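Local atomic coordinates of epsin-3 (Saccharomyces cerevisiae, PDB entry 3ONK), a protein that binds membranes enriched in phosphatidylinositol-3,5-bisphosphate, helps recruit clathrin to the Golgi network and endosomes for vesicle formation, and takes part in protein sorting at the multivesicular body. Residues 9-20 with 44-55. Sequence-based numbering, arbitrary orientation.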
ATOM      1  N   TYR A   9     -16.044   9.457   5.646  1.00 29.54           N
ATOM      2  CA  TYR A   9     -15.538   8.203   5.133  1.00 24.72           C
ATOM      3  C   TYR A   9     -16.521   7.049   5.330  1.00 23.53           C
ATOM      4  O   TYR A   9     -17.126   6.917   6.378  1.00 23.59           O
ATOM      5  CB  TYR A   9     -14.177   7.929   5.758  1.00 23.34           C
ATOM      6  CG  TYR A   9     -13.212   9.057   5.462  1.00 26.71           C
ATOM      7  CD1 TYR A   9     -12.869   9.983   6.440  1.00 33.97           C
ATOM      8  CD2 TYR A   9     -12.688   9.223   4.190  1.00 28.53           C
ATOM      9  CE1 TYR A   9     -12.004  11.022   6.170  1.00 33.47           C
ATOM     10  CE2 TYR A   9     -11.819  10.259   3.900  1.00 36.30           C
ATOM     11  CZ  TYR A   9     -11.481  11.159   4.895  1.00 43.90           C
ATOM     12  OH  TYR A   9     -10.621  12.197   4.613  1.00 45.47           O
ATOM     13  N   THR A  10     -16.702   6.233   4.297  1.00 24.73           N
ATOM     14  CA  THR A  10     -17.443   4.991   4.455  1.00 25.99           C
ATOM     15  C   THR A  10     -16.637   4.078   5.392  1.00 23.00           C
ATOM     16  O   THR A  10     -15.468   4.350   5.708  1.00 21.22           O
ATOM     17  CB  THR A  10     -17.645   4.260   3.115  1.00 23.30           C
ATOM     18  OG1 THR A  10     -16.367   3.858   2.613  1.00 23.10           O
ATOM     19  CG2 THR A  10     -18.323   5.168   2.085  1.00 23.32           C
ATOM     20  N   GLU A  11     -17.273   3.002   5.829  1.00 16.41           N
ATOM     21  CA  GLU A  11     -16.641   2.031   6.710  1.00 23.91           C
ATOM     22  C   GLU A  11     -15.305   1.577   6.150  1.00 21.69           C
ATOM     23  O   GLU A  11     -14.310   1.529   6.871  1.00 22.29           O
ATOM     24  CB  GLU A  11     -17.527   0.806   6.872  1.00 22.86           C
ATOM     25  CG  GLU A  11     -18.391   0.801   8.097  1.00 31.17           C
ATOM     26  CD  GLU A  11     -18.894  -0.593   8.390  1.00 40.91           C
ATOM     27  OE1 GLU A  11     -18.069  -1.470   8.767  1.00 39.15           O
ATOM     28  OE2 GLU A  11     -20.107  -0.815   8.215  1.00 35.40           O
ATOM     29  N   MET A  12     -15.292   1.239   4.864  1.00 20.24           N
ATOM     30  CA  MET A  12     -14.071   0.739   4.235  1.00 23.95           C
ATOM     31  C   MET A  12     -13.005   1.830   4.086  1.00 22.76           C
ATOM     32  O   MET A  12     -11.819   1.576   4.267  1.00 21.43           O
ATOM     33  CB  MET A  12     -14.376   0.077   2.888  1.00 25.14           C
ATOM     34  CG  MET A  12     -13.162  -0.542   2.190  1.00 22.88           C
ATOM     35  SD  MET A  12     -12.294  -1.791   3.171  1.00 23.28           S
ATOM     36  CE  MET A  12     -13.533  -3.060   3.391  1.00 14.66           C
ATOM     37  N   GLU A  13     -13.420   3.038   3.737  1.00 20.69           N
ATOM     38  CA  GLU A  13     -12.479   4.151   3.651  1.00 20.94           C
ATOM     39  C   GLU A  13     -11.913   4.453   5.041  1.00 22.88           C
ATOM     40  O   GLU A  13     -10.762   4.875   5.175  1.00 25.01           O
ATOM     41  CB  GLU A  13     -13.151   5.396   3.063  1.00 20.19           C
ATOM     42  CG  GLU A  13     -13.543   5.243   1.611  1.00 20.22           C
ATOM     43  CD  GLU A  13     -14.517   6.308   1.140  1.00 26.23           C
ATOM     44  OE1 GLU A  13     -15.084   7.034   1.985  1.00 20.81           O
ATOM     45  OE2 GLU A  13     -14.711   6.419  -0.086  1.00 27.69           O
ATOM     46  N   GLY A  14     -12.717   4.209   6.073  1.00 20.54           N
ATOM     47  CA  GLY A  14     -12.266   4.368   7.444  1.00 18.07           C
ATOM     48  C   GLY A  14     -11.220   3.323   7.826  1.00 24.66           C
ATOM     49  O   GLY A  14     -10.272   3.609   8.553  1.00 21.27           O
ATOM     50  N   LYS A  15     -11.405   2.096   7.351  1.00 19.19           N
ATOM     51  CA  LYS A  15     -10.459   1.035   7.637  1.00 22.92           C
ATOM     52  C   LYS A  15      -9.108   1.357   6.994  1.00 21.87           C
ATOM     53  O   LYS A  15      -8.060   1.257   7.644  1.00 24.71           O
ATOM     54  CB  LYS A  15     -10.999  -0.305   7.134  1.00 22.60           C
ATOM     55  CG  LYS A  15     -12.094  -0.903   7.999  1.00 19.85           C
ATOM     56  CD  LYS A  15     -12.424  -2.326   7.546  1.00 20.93           C
ATOM     57  CE  LYS A  15     -13.202  -3.088   8.597  1.00 20.99           C
ATOM     58  NZ  LYS A  15     -14.413  -2.357   9.022  1.00 25.23           N
ATOM     59  N   VAL A  16      -9.138   1.764   5.726  1.00 21.01           N
ATOM     60  CA  VAL A  16      -7.922   2.167   5.026  1.00 22.00           C
ATOM     61  C   VAL A  16      -7.263   3.360   5.710  1.00 22.36           C
ATOM     62  O   VAL A  16      -6.041   3.401   5.865  1.00 18.92           O
ATOM     63  CB  VAL A  16      -8.190   2.527   3.549  1.00 20.47           C
ATOM     64  CG1 VAL A  16      -6.892   2.965   2.877  1.00 19.77           C
ATOM     65  CG2 VAL A  16      -8.783   1.346   2.823  1.00 19.91           C
ATOM     66  N   ARG A  17      -8.075   4.333   6.120  1.00 22.33           N
ATOM     67  CA  ARG A  17      -7.548   5.487   6.850  1.00 24.54           C
ATOM     68  C   ARG A  17      -6.792   5.057   8.101  1.00 22.36           C
ATOM     69  O   ARG A  17      -5.668   5.510   8.338  1.00 21.05           O
ATOM     70  CB  ARG A  17      -8.662   6.482   7.209  1.00 26.88           C
ATOM     71  CG  ARG A  17      -9.089   7.366   6.055  1.00 33.22           C
ATOM     72  CD  ARG A  17      -9.956   8.534   6.521  1.00 35.61           C
ATOM     73  NE  ARG A  17      -9.206   9.786   6.627  1.00 45.64           N
ATOM     74  CZ  ARG A  17      -8.878  10.368   7.779  1.00 51.43           C
ATOM     75  NH1 ARG A  17      -8.196  11.511   7.780  1.00 45.15           N
ATOM     76  NH2 ARG A  17      -9.235   9.810   8.931  1.00 47.42           N
ATOM     77  N   GLU A  18      -7.411   4.180   8.892  1.00 20.74           N
ATOM     78  CA  GLU A  18      -6.796   3.647  10.109  1.00 18.20           C
ATOM     79  C   GLU A  18      -5.506   2.877   9.820  1.00 22.40           C
ATOM     80  O   GLU A  18      -4.502   3.036  10.514  1.00 21.39           O
ATOM     81  CB  GLU A  18      -7.764   2.727  10.882  1.00 22.29           C
ATOM     82  CG  GLU A  18      -7.046   1.919  11.988  1.00 24.16           C
ATOM     83  CD  GLU A  18      -7.945   0.954  12.769  1.00 35.72           C
ATOM     84  OE1 GLU A  18      -9.146   0.819  12.447  1.00 31.29           O
ATOM     85  OE2 GLU A  18      -7.431   0.322  13.719  1.00 38.07           O
ATOM     86  N   ALA A  19      -5.541   2.029   8.803  1.00 23.87           N
ATOM     87  CA  ALA A  19      -4.358   1.247   8.430  1.00 21.72           C
ATOM     88  C   ALA A  19      -3.181   2.126   7.986  1.00 25.99           C
ATOM     89  O   ALA A  19      -2.041   1.661   7.928  1.00 22.78           O
ATOM     90  CB  ALA A  19      -4.705   0.269   7.333  1.00 15.29           C
ATOM     91  N   THR A  20      -3.460   3.385   7.652  1.00 26.15           N
ATOM     92  CA  THR A  20      -2.416   4.291   7.169  1.00 21.40           C
ATOM     93  C   THR A  20      -2.319   5.580   7.987  1.00 26.32           C
ATOM     94  O   THR A  20      -1.744   6.564   7.524  1.00 27.77           O
ATOM     95  CB  THR A  20      -2.599   4.630   5.667  1.00 23.01           C
ATOM     96  OG1 THR A  20      -3.861   5.270   5.458  1.00 25.49           O
ATOM     97  CG2 THR A  20      -2.565   3.360   4.834  1.00 21.61           C
ATOM     98  N   GLU A  44     -16.148  -1.053  -3.017  1.00 22.98           N
ATOM     99  CA  GLU A  44     -15.079  -0.973  -2.029  1.00 26.43           C
ATOM    100  C   GLU A  44     -13.662  -1.066  -2.617  1.00 26.84           C
ATOM    101  O   GLU A  44     -12.711  -0.560  -2.025  1.00 26.21           O
ATOM    102  CB  GLU A  44     -15.319  -1.983  -0.905  1.00 23.93           C
ATOM    103  CG  GLU A  44     -16.390  -1.494   0.054  1.00 27.63           C
ATOM    104  CD  GLU A  44     -16.788  -2.509   1.100  1.00 25.37           C
ATOM    105  OE1 GLU A  44     -16.416  -3.690   0.970  1.00 31.01           O
ATOM    106  OE2 GLU A  44     -17.478  -2.117   2.057  1.00 37.69           O
ATOM    107  N   ARG A  45     -13.517  -1.699  -3.778  1.00 22.96           N
ATOM    108  CA  ARG A  45     -12.223  -1.747  -4.436  1.00 23.04           C
ATOM    109  C   ARG A  45     -11.823  -0.313  -4.815  1.00 23.53           C
ATOM    110  O   ARG A  45     -10.714   0.129  -4.529  1.00 24.38           O
ATOM    111  CB  ARG A  45     -12.254  -2.685  -5.664  1.00 21.86           C
ATOM    112  CG  ARG A  45     -10.940  -2.749  -6.468  1.00 27.17           C
ATOM    113  CD  ARG A  45     -11.110  -3.534  -7.790  1.00 24.12           C
ATOM    114  NE  ARG A  45     -11.950  -4.680  -7.530  1.00 31.13           N
ATOM    115  CZ  ARG A  45     -13.034  -5.016  -8.207  1.00 22.54           C
ATOM    116  NH1 ARG A  45     -13.419  -4.333  -9.272  1.00 25.27           N
ATOM    117  NH2 ARG A  45     -13.720  -6.079  -7.810  1.00 30.21           N
ATOM    118  N   GLU A  46     -12.741   0.424  -5.434  1.00 24.15           N
ATOM    119  CA  GLU A  46     -12.467   1.814  -5.801  1.00 25.97           C
ATOM    120  C   GLU A  46     -12.272   2.711  -4.577  1.00 24.18           C
ATOM    121  O   GLU A  46     -11.418   3.599  -4.586  1.00 22.66           O
ATOM    122  CB  GLU A  46     -13.574   2.372  -6.708  1.00 30.19           C
ATOM    123  CG  GLU A  46     -13.076   2.827  -8.085  1.00 40.20           C
ATOM    124  CD  GLU A  46     -14.147   2.750  -9.170  1.00 46.13           C
ATOM    125  OE1 GLU A  46     -15.276   2.302  -8.864  1.00 52.66           O
ATOM    126  OE2 GLU A  46     -13.861   3.134 -10.331  1.00 37.29           O
ATOM    127  N   GLU A  47     -13.047   2.479  -3.520  1.00 23.65           N
ATOM    128  CA  GLU A  47     -12.865   3.247  -2.276  1.00 24.87           C
ATOM    129  C   GLU A  47     -11.464   3.091  -1.726  1.00 24.31           C
ATOM    130  O   GLU A  47     -10.828   4.065  -1.322  1.00 24.35           O
ATOM    131  CB  GLU A  47     -13.866   2.813  -1.205  1.00 23.50           C
ATOM    132  CG  GLU A  47     -15.284   3.189  -1.523  1.00 22.15           C
ATOM    133  CD  GLU A  47     -16.267   2.718  -0.476  1.00 24.73           C
ATOM    134  OE1 GLU A  47     -17.474   2.786  -0.762  1.00 32.51           O
ATOM    135  OE2 GLU A  47     -15.849   2.276   0.622  1.00 23.14           O
ATOM    136  N   ILE A  48     -10.992   1.850  -1.720  1.00 21.91           N
ATOM    137  CA  ILE A  48      -9.676   1.503  -1.184  1.00 22.21           C
ATOM    138  C   ILE A  48      -8.592   2.155  -2.021  1.00 24.43           C
ATOM    139  O   ILE A  48      -7.636   2.710  -1.495  1.00 25.06           O
ATOM    140  CB  ILE A  48      -9.456  -0.038  -1.207  1.00 26.53           C
ATOM    141  CG1 ILE A  48     -10.466  -0.748  -0.297  1.00 25.47           C
ATOM    142  CG2 ILE A  48      -8.056  -0.397  -0.793  1.00 19.40           C
ATOM    143  CD1 ILE A  48     -10.522  -2.240  -0.532  1.00 22.14           C
ATOM    144  N   LEU A  49      -8.764   2.073  -3.335  1.00 25.13           N
ATOM    145  CA  LEU A  49      -7.840   2.652  -4.300  1.00 28.97           C
ATOM    146  C   LEU A  49      -7.621   4.159  -4.078  1.00 26.53           C
ATOM    147  O   LEU A  49      -6.494   4.613  -3.884  1.00 31.97           O
ATOM    148  CB  LEU A  49      -8.402   2.416  -5.706  1.00 30.31           C
ATOM    149  CG  LEU A  49      -7.428   2.251  -6.866  1.00 36.24           C
ATOM    150  CD1 LEU A  49      -6.765   0.870  -6.807  1.00 28.93           C
ATOM    151  CD2 LEU A  49      -8.159   2.477  -8.214  1.00 33.95           C
ATOM    152  N   SER A  50      -8.706   4.927  -4.138  1.00 26.46           N
ATOM    153  CA  SER A  50      -8.660   6.355  -3.862  1.00 28.25           C
ATOM    154  C   SER A  50      -7.849   6.638  -2.611  1.00 34.19           C
ATOM    155  O   SER A  50      -6.869   7.386  -2.642  1.00 32.67           O
ATOM    156  CB  SER A  50     -10.066   6.880  -3.637  1.00 27.49           C
ATOM    157  OG  SER A  50     -10.939   6.381  -4.632  1.00 35.33           O
ATOM    158  N   MET A  51      -8.273   6.023  -1.515  1.00 25.07           N
ATOM    159  CA  MET A  51      -7.697   6.267  -0.207  1.00 26.19           C
ATOM    160  C   MET A  51      -6.193   5.984  -0.158  1.00 30.14           C
ATOM    161  O   MET A  51      -5.428   6.757   0.427  1.00 31.54           O
ATOM    162  CB  MET A  51      -8.428   5.425   0.841  1.00 26.41           C
ATOM    163  CG  MET A  51      -9.900   5.789   1.041  1.00 33.28           C
ATOM    164  SD  MET A  51     -10.162   7.453   1.689  1.00 36.95           S
ATOM    165  CE  MET A  51      -8.854   7.567   2.894  1.00 32.57           C
ATOM    166  N   ILE A  52      -5.768   4.878  -0.768  1.00 22.81           N
ATOM    167  CA  ILE A  52      -4.367   4.478  -0.680  1.00 23.82           C
ATOM    168  C   ILE A  52      -3.446   5.441  -1.409  1.00 26.31           C
ATOM    169  O   ILE A  52      -2.372   5.766  -0.915  1.00 25.37           O
ATOM    170  CB  ILE A  52      -4.105   3.060  -1.227  1.00 25.38           C
ATOM    171  CG1 ILE A  52      -4.606   2.000  -0.248  1.00 25.26           C
ATOM    172  CG2 ILE A  52      -2.601   2.852  -1.426  1.00 24.22           C
ATOM    173  CD1 ILE A  52      -4.050   0.595  -0.532  1.00 18.41           C
ATOM    174  N   PHE A  53      -3.861   5.899  -2.586  1.00 27.66           N
ATOM    175  CA  PHE A  53      -2.983   6.751  -3.383  1.00 27.98           C
ATOM    176  C   PHE A  53      -3.049   8.220  -2.962  1.00 32.66           C
ATOM    177  O   PHE A  53      -2.099   8.970  -3.181  1.00 33.73           O
ATOM    178  CB  PHE A  53      -3.247   6.580  -4.875  1.00 25.04           C
ATOM    179  CG  PHE A  53      -2.957   5.191  -5.383  1.00 28.45           C
ATOM    180  CD1 PHE A  53      -1.722   4.602  -5.155  1.00 30.81           C
ATOM    181  CD2 PHE A  53      -3.906   4.485  -6.097  1.00 27.91           C
ATOM    182  CE1 PHE A  53      -1.438   3.325  -5.623  1.00 33.87           C
ATOM    183  CE2 PHE A  53      -3.631   3.195  -6.570  1.00 31.84           C
ATOM    184  CZ  PHE A  53      -2.397   2.617  -6.326  1.00 25.89           C
ATOM    185  N   ARG A  54      -4.159   8.628  -2.348  1.00 32.43           N
ATOM    186  CA  ARG A  54      -4.248   9.967  -1.773  1.00 33.50           C
ATOM    187  C   ARG A  54      -2.988  10.239  -0.987  1.00 33.57           C
ATOM    188  O   ARG A  54      -2.468  11.346  -0.983  1.00 36.01           O
ATOM    189  CB  ARG A  54      -5.465  10.105  -0.859  1.00 33.29           C
ATOM    190  CG  ARG A  54      -6.776  10.099  -1.622  1.00 41.69           C
ATOM    191  CD  ARG A  54      -7.971  10.446  -0.756  1.00 45.91           C
ATOM    192  NE  ARG A  54      -9.192  10.407  -1.554  1.00 48.84           N
ATOM    193  CZ  ARG A  54      -9.619  11.410  -2.313  1.00 54.46           C
ATOM    194  NH1 ARG A  54      -8.927  12.545  -2.370  1.00 56.36           N
ATOM    195  NH2 ARG A  54     -10.740  11.282  -3.012  1.00 52.52           N
ATOM    196  N   ARG A  55      -2.494   9.201  -0.327  1.00 41.29           N
ATOM    197  CA  ARG A  55      -1.309   9.318   0.505  1.00 41.94           C
ATOM    198  C   ARG A  55      -0.056   9.684  -0.308  1.00 47.49           C
ATOM    199  O   ARG A  55       0.702  10.577   0.083  1.00 49.62           O
ATOM    200  CB  ARG A  55      -1.107   8.026   1.303  1.00 39.91           C
ATOM    201  CG  ARG A  55      -1.523   8.140   2.771  1.00 40.57           C
ATOM    202  CD  ARG A  55      -2.970   8.625   2.926  1.00 52.82           C
ATOM    203  NE  ARG A  55      -3.893   7.534   3.247  1.00 49.24           N
ATOM    204  CZ  ARG A  55      -5.221   7.608   3.143  1.00 45.06           C
ATOM    205  NH1 ARG A  55      -5.805   8.731   2.716  1.00 34.22           N
ATOM    206  NH2 ARG A  55      -5.964   6.548   3.457  1.00 35.37           N
TER
HETATM  207  O   HOH W   1     -17.784   0.444   3.423  1.00 26.91           O
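T10 and E47 approach from opposite directions where helix 11-19 starts: the threonine hydroxyl OG1 donates to E47 OE2 at 2.6 Å, arriving well above the carboxylate plane. T10 suits this N-cap position because its small side chain, with OG1 set between the backbone N and the carbonyl carbon (chi1 65°), also accepts from E13 N, while E13 OE1 takes the N-H of T10, completing a capping box. Were E47 an alanine, the T10 hydroxyl would probably lose its acceptor across the contact, and M12 CB part of its packing. A water bridges M12 N to E44 OE2, binding another first-turn N-H to helix 42-57.

Further along, V16 is a knob among I48, M51, I52 and R55; one methyl of its beta-branched side chain, CG1, anti to the backbone N (chi1 179°), lies 3.5 Å from M51 CB. M51, bent at chi2 and chi3, carries its flexible thioether past E13 CB to Y9, its SD 3.9 Å from CE2 in an oblique Met-aromatic contact. At the far end, NE and NH2 of R55 both reach T20 OG1 by weak bonds, and that hydroxyl in turn donates to V16 O. I52 continues inward to helix 64-80. The axes of helix 11-19 and segment 44-55, 8.9 Å apart at closest approach and crossing at -33°, run in the same general direction, and the helices pack as neighbours in the all-helical ENTH fold.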